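Local coordinates for protein endoglycosidase (Bacteroides thetaiotaomicron, PDB 6Q64) that is a family 18 glycoside hydrolase that probably cleaves O-glycosidic bonds, with complex N-glycans as its likely substrates, at residues Ile134-Asp137 / Leu138-Leu142; Asn211-Gln214 / Val215-Glu218. The protein carries 1 engineered substitution. All blocks are in the same frame, centred on the assembly; numbering follows the deposited sequence.

Interaction 1 (Ile134-Asp137 / Leu138-Leu142)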
# COMPACT_ATOMS: atom_id res chain seq x y z
N ILE A 134 1.15 -10.21 6.95
CA ILE A 134 1.91 -9.91 8.19
C ILE A 134 3.23 -10.68 8.13
O ILE A 134 3.22 -11.86 7.78
CB ILE A 134 1.13 -10.26 9.47
CG1 ILE A 134 0.08 -9.19 9.79
CG2 ILE A 134 2.08 -10.47 10.64
CD1 ILE A 134 -0.95 -9.64 10.81
N ILE A 135 4.33 -10.00 8.47
CA ILE A 135 5.63 -10.70 8.65
C ILE A 135 5.98 -10.68 10.14
O ILE A 135 5.99 -9.57 10.79
CB ILE A 135 6.66 -10.18 7.65
CG1 ILE A 135 6.25 -10.75 6.29
CG2 ILE A 135 8.07 -10.58 8.03
CD1 ILE A 135 6.99 -10.21 5.12
N GLN A 136 6.04 -11.93 10.62
CA GLN A 136 6.13 -12.38 12.03
C GLN A 136 7.20 -13.47 12.06
O GLN A 136 8.29 -13.16 12.56
CB GLN A 136 4.77 -12.88 12.53
CG GLN A 136 4.84 -13.80 13.75
CD GLN A 136 3.63 -13.67 14.65
OE1 GLN A 136 3.16 -12.58 14.95
NE2 GLN A 136 3.13 -14.81 15.11
N ASP A 137 6.92 -14.64 11.48
CA ASP A 137 7.88 -15.78 11.53
C ASP A 137 8.52 -15.98 10.16
O ASP A 137 7.92 -15.52 9.17
CB ASP A 137 7.23 -17.04 12.10
CG ASP A 137 6.77 -16.84 13.54
OD1 ASP A 137 7.62 -16.51 14.39
OD2 ASP A 137 5.56 -16.95 13.78
N LEU A 138 9.71 -16.59 10.13
CA LEU A 138 10.51 -16.82 8.91
C LEU A 138 9.61 -17.43 7.84
O LEU A 138 9.38 -16.78 6.81
CB LEU A 138 11.69 -17.74 9.22
CG LEU A 138 12.40 -18.36 8.01
CD1 LEU A 138 12.73 -17.33 6.95
CD2 LEU A 138 13.66 -19.09 8.44
N GLY A 139 9.11 -18.64 8.07
CA GLY A 139 8.08 -19.23 7.20
C GLY A 139 6.73 -18.63 7.52
O GLY A 139 6.25 -18.86 8.66
N ASP A 140 6.14 -17.88 6.60
CA ASP A 140 4.81 -17.27 6.83
C ASP A 140 4.09 -17.20 5.48
O ASP A 140 4.54 -16.42 4.64
CB ASP A 140 4.91 -15.92 7.53
CG ASP A 140 4.57 -15.94 9.02
OD1 ASP A 140 4.56 -17.03 9.62
OD2 ASP A 140 4.32 -14.86 9.58
N GLN A 141 3.06 -18.04 5.30
CA GLN A 141 2.12 -18.00 4.14
C GLN A 141 2.79 -18.57 2.88
O GLN A 141 2.13 -18.52 1.84
CB GLN A 141 1.67 -16.57 3.79
CG GLN A 141 1.00 -15.82 4.93
CD GLN A 141 -0.40 -16.33 5.19
OE1 GLN A 141 -1.35 -15.93 4.52
NE2 GLN A 141 -0.53 -17.23 6.15
N LEU A 142 4.03 -19.03 2.94
CA LEU A 142 4.65 -19.74 1.79
C LEU A 142 5.10 -21.11 2.26
O LEU A 142 5.81 -21.81 1.50
CB LEU A 142 5.82 -18.95 1.21
CG LEU A 142 5.50 -17.65 0.47
CD1 LEU A 142 6.76 -17.07 -0.15
CD2 LEU A 142 4.43 -17.85 -0.60
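D140 folds its carboxylate back across the turn that leads out of strand 128-135, laying it against the backbone of Q136 and D137. This is one of the loops at the C-terminal ends of the strands in a TIM barrel, running on from here to helix 149-155. Of the polar contacts, the one across the turn is a weak hydrogen bond: D137 N gives its hydrogen to D140 OD2 over 3.2 Å, long but nearly straight at 168°. The same OD2 also sits 3.6 Å from Q136 N, so it faces two consecutive backbone nitrogens. The two acid groups come near each other too, with D137 OD2 4.3 Å from D140 OD1, which would probably be unfavourable if both are charged. D137 has its strongest partner elsewhere: OD1 accepts from T198 N, while T198 OG1 bonds L138 N. Apolar packing lies on the side of the turn facing the helices. With CG anti to its backbone N (chi1 165°), L138 is buried against V166 and Y169 of helix 162-179 and W153 and V154 of helix 149-155. Carbon-oxygen contacts complete the inside of the turn, D137 CB touching D140 OD1 and Q136 CB reaching D140 OD2, each at 3.6 Å.

Interaction 2 (Asn211-Gln214 / Val215-Glu218)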
# COMPACT_ATOMS: atom_id res chain seq x y z
N ASN A 211 19.53 -7.88 11.96
CA ASN A 211 20.26 -8.11 10.69
C ASN A 211 19.44 -9.06 9.82
O ASN A 211 19.79 -9.17 8.62
CB ASN A 211 21.64 -8.71 10.87
CG ASN A 211 22.45 -8.79 9.58
OD1 ASN A 211 22.48 -7.81 8.79
ND2 ASN A 211 23.17 -9.93 9.39
N LYS A 212 18.47 -9.78 10.40
CA LYS A 212 17.74 -10.86 9.66
C LYS A 212 16.68 -10.15 8.83
O LYS A 212 16.66 -10.28 7.60
CB LYS A 212 17.23 -12.01 10.56
CG LYS A 212 16.51 -11.62 11.84
CD LYS A 212 16.48 -12.69 12.92
CE LYS A 212 16.03 -12.06 14.22
NZ LYS A 212 15.44 -13.08 15.11
N MSE A 213 15.93 -9.27 9.50
CA MSE A 213 15.04 -8.37 8.79
C MSE A 213 15.80 -7.50 7.79
O MSE A 213 15.21 -7.00 6.84
CB MSE A 213 14.21 -7.56 9.79
CG MSE A 213 12.82 -7.18 9.25
SE MSE A 213 11.73 -8.68 8.52
CE MSE A 213 11.64 -9.26 10.36
N GLN A 214 17.11 -7.32 7.95
CA GLN A 214 17.87 -6.45 7.07
C GLN A 214 18.15 -7.18 5.75
O GLN A 214 18.02 -6.56 4.68
CB GLN A 214 19.16 -6.00 7.75
CG GLN A 214 20.19 -5.36 6.83
CD GLN A 214 19.82 -3.94 6.42
OE1 GLN A 214 19.15 -3.20 7.15
NE2 GLN A 214 20.28 -3.55 5.24
N VAL A 215 18.57 -8.44 5.80
CA VAL A 215 18.96 -9.15 4.54
C VAL A 215 17.67 -9.66 3.87
O VAL A 215 17.66 -9.91 2.64
CB VAL A 215 20.07 -10.21 4.74
CG1 VAL A 215 19.64 -11.32 5.68
CG2 VAL A 215 20.58 -10.77 3.42
N PHE A 216 16.58 -9.70 4.65
CA PHE A 216 15.21 -9.94 4.13
C PHE A 216 14.89 -8.85 3.10
O PHE A 216 14.81 -9.11 1.87
CB PHE A 216 14.22 -9.97 5.28
CG PHE A 216 12.81 -10.26 4.83
CD1 PHE A 216 12.53 -11.44 4.15
CD2 PHE A 216 11.79 -9.34 5.03
CE1 PHE A 216 11.24 -11.71 3.71
CE2 PHE A 216 10.50 -9.61 4.58
CZ PHE A 216 10.23 -10.80 3.93
N ILE A 217 14.77 -7.64 3.61
CA ILE A 217 14.51 -6.40 2.83
C ILE A 217 15.59 -6.22 1.77
O ILE A 217 15.26 -5.77 0.69
CB ILE A 217 14.48 -5.20 3.79
CG1 ILE A 217 13.29 -5.28 4.74
CG2 ILE A 217 14.51 -3.89 3.02
CD1 ILE A 217 13.39 -4.31 5.87
N GLU A 218 16.84 -6.52 2.10
CA GLU A 218 17.97 -6.37 1.14
C GLU A 218 17.69 -7.25 -0.09
O GLU A 218 17.93 -6.75 -1.21
CB GLU A 218 19.29 -6.73 1.83
CG GLU A 218 20.23 -5.57 2.04
CD GLU A 218 21.52 -5.96 2.75
OE1 GLU A 218 22.10 -7.03 2.39
OE2 GLU A 218 21.93 -5.24 3.68
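The selenium of M213, a selenomethionine, rests against the ring of F216, its SE atom 3.6 Å from CD2 in an oblique Met-aromatic contact. The two side chains run side by side in the same direction, the M213 chain bent at both chi2 and chi3, so that SE comes back beside the ring. One turn on, I217 also packs closely here, its CG1 3.3 Å from M213 O. This is the buried face of helix 211-224, one of the helices around the TIM barrel, and it is pressed onto the strands: M213 and F216 both touch I135, M213 also meets Y189, and F216 reaches I187 as well as V166 and A170 of helix 162-179. A second, polar part is held just as firmly. Q214 NE2 gives an almost straight bond (175°) over 2.8 Å to E218 OE2, which it meets on the anti side of the carboxylate, 22° out of its plane. T244 OG1 bonds Q214 OE1, so both ends of the buried amide are held and its rotation is fixed. The solvent side is looser: N211 is exposed, K212 points away from 215-218, and partly exposed V215 keeps CG1 3.6 Å from N211 O.

From the N terminus, interaction 1 comes first, at the end of strand 128-135, where it spans a short turn rather than closing a long loop. The chain then passes through helices 149-155 and 162-179 and strand 184-189 before interaction 2 forms within the first turns of helix 211-224. Both contacts are local and lie in series, so neither nests in nor crosses the other. Their centres are about 14 Å apart, yet they meet through I135: its CD1 lies 3.5 Å from F216 CZ. Helix 162-179 is shared as well, with V166 touched by L138 from one contact and F216 from the other, binding strand end and helices into one side of the barrel.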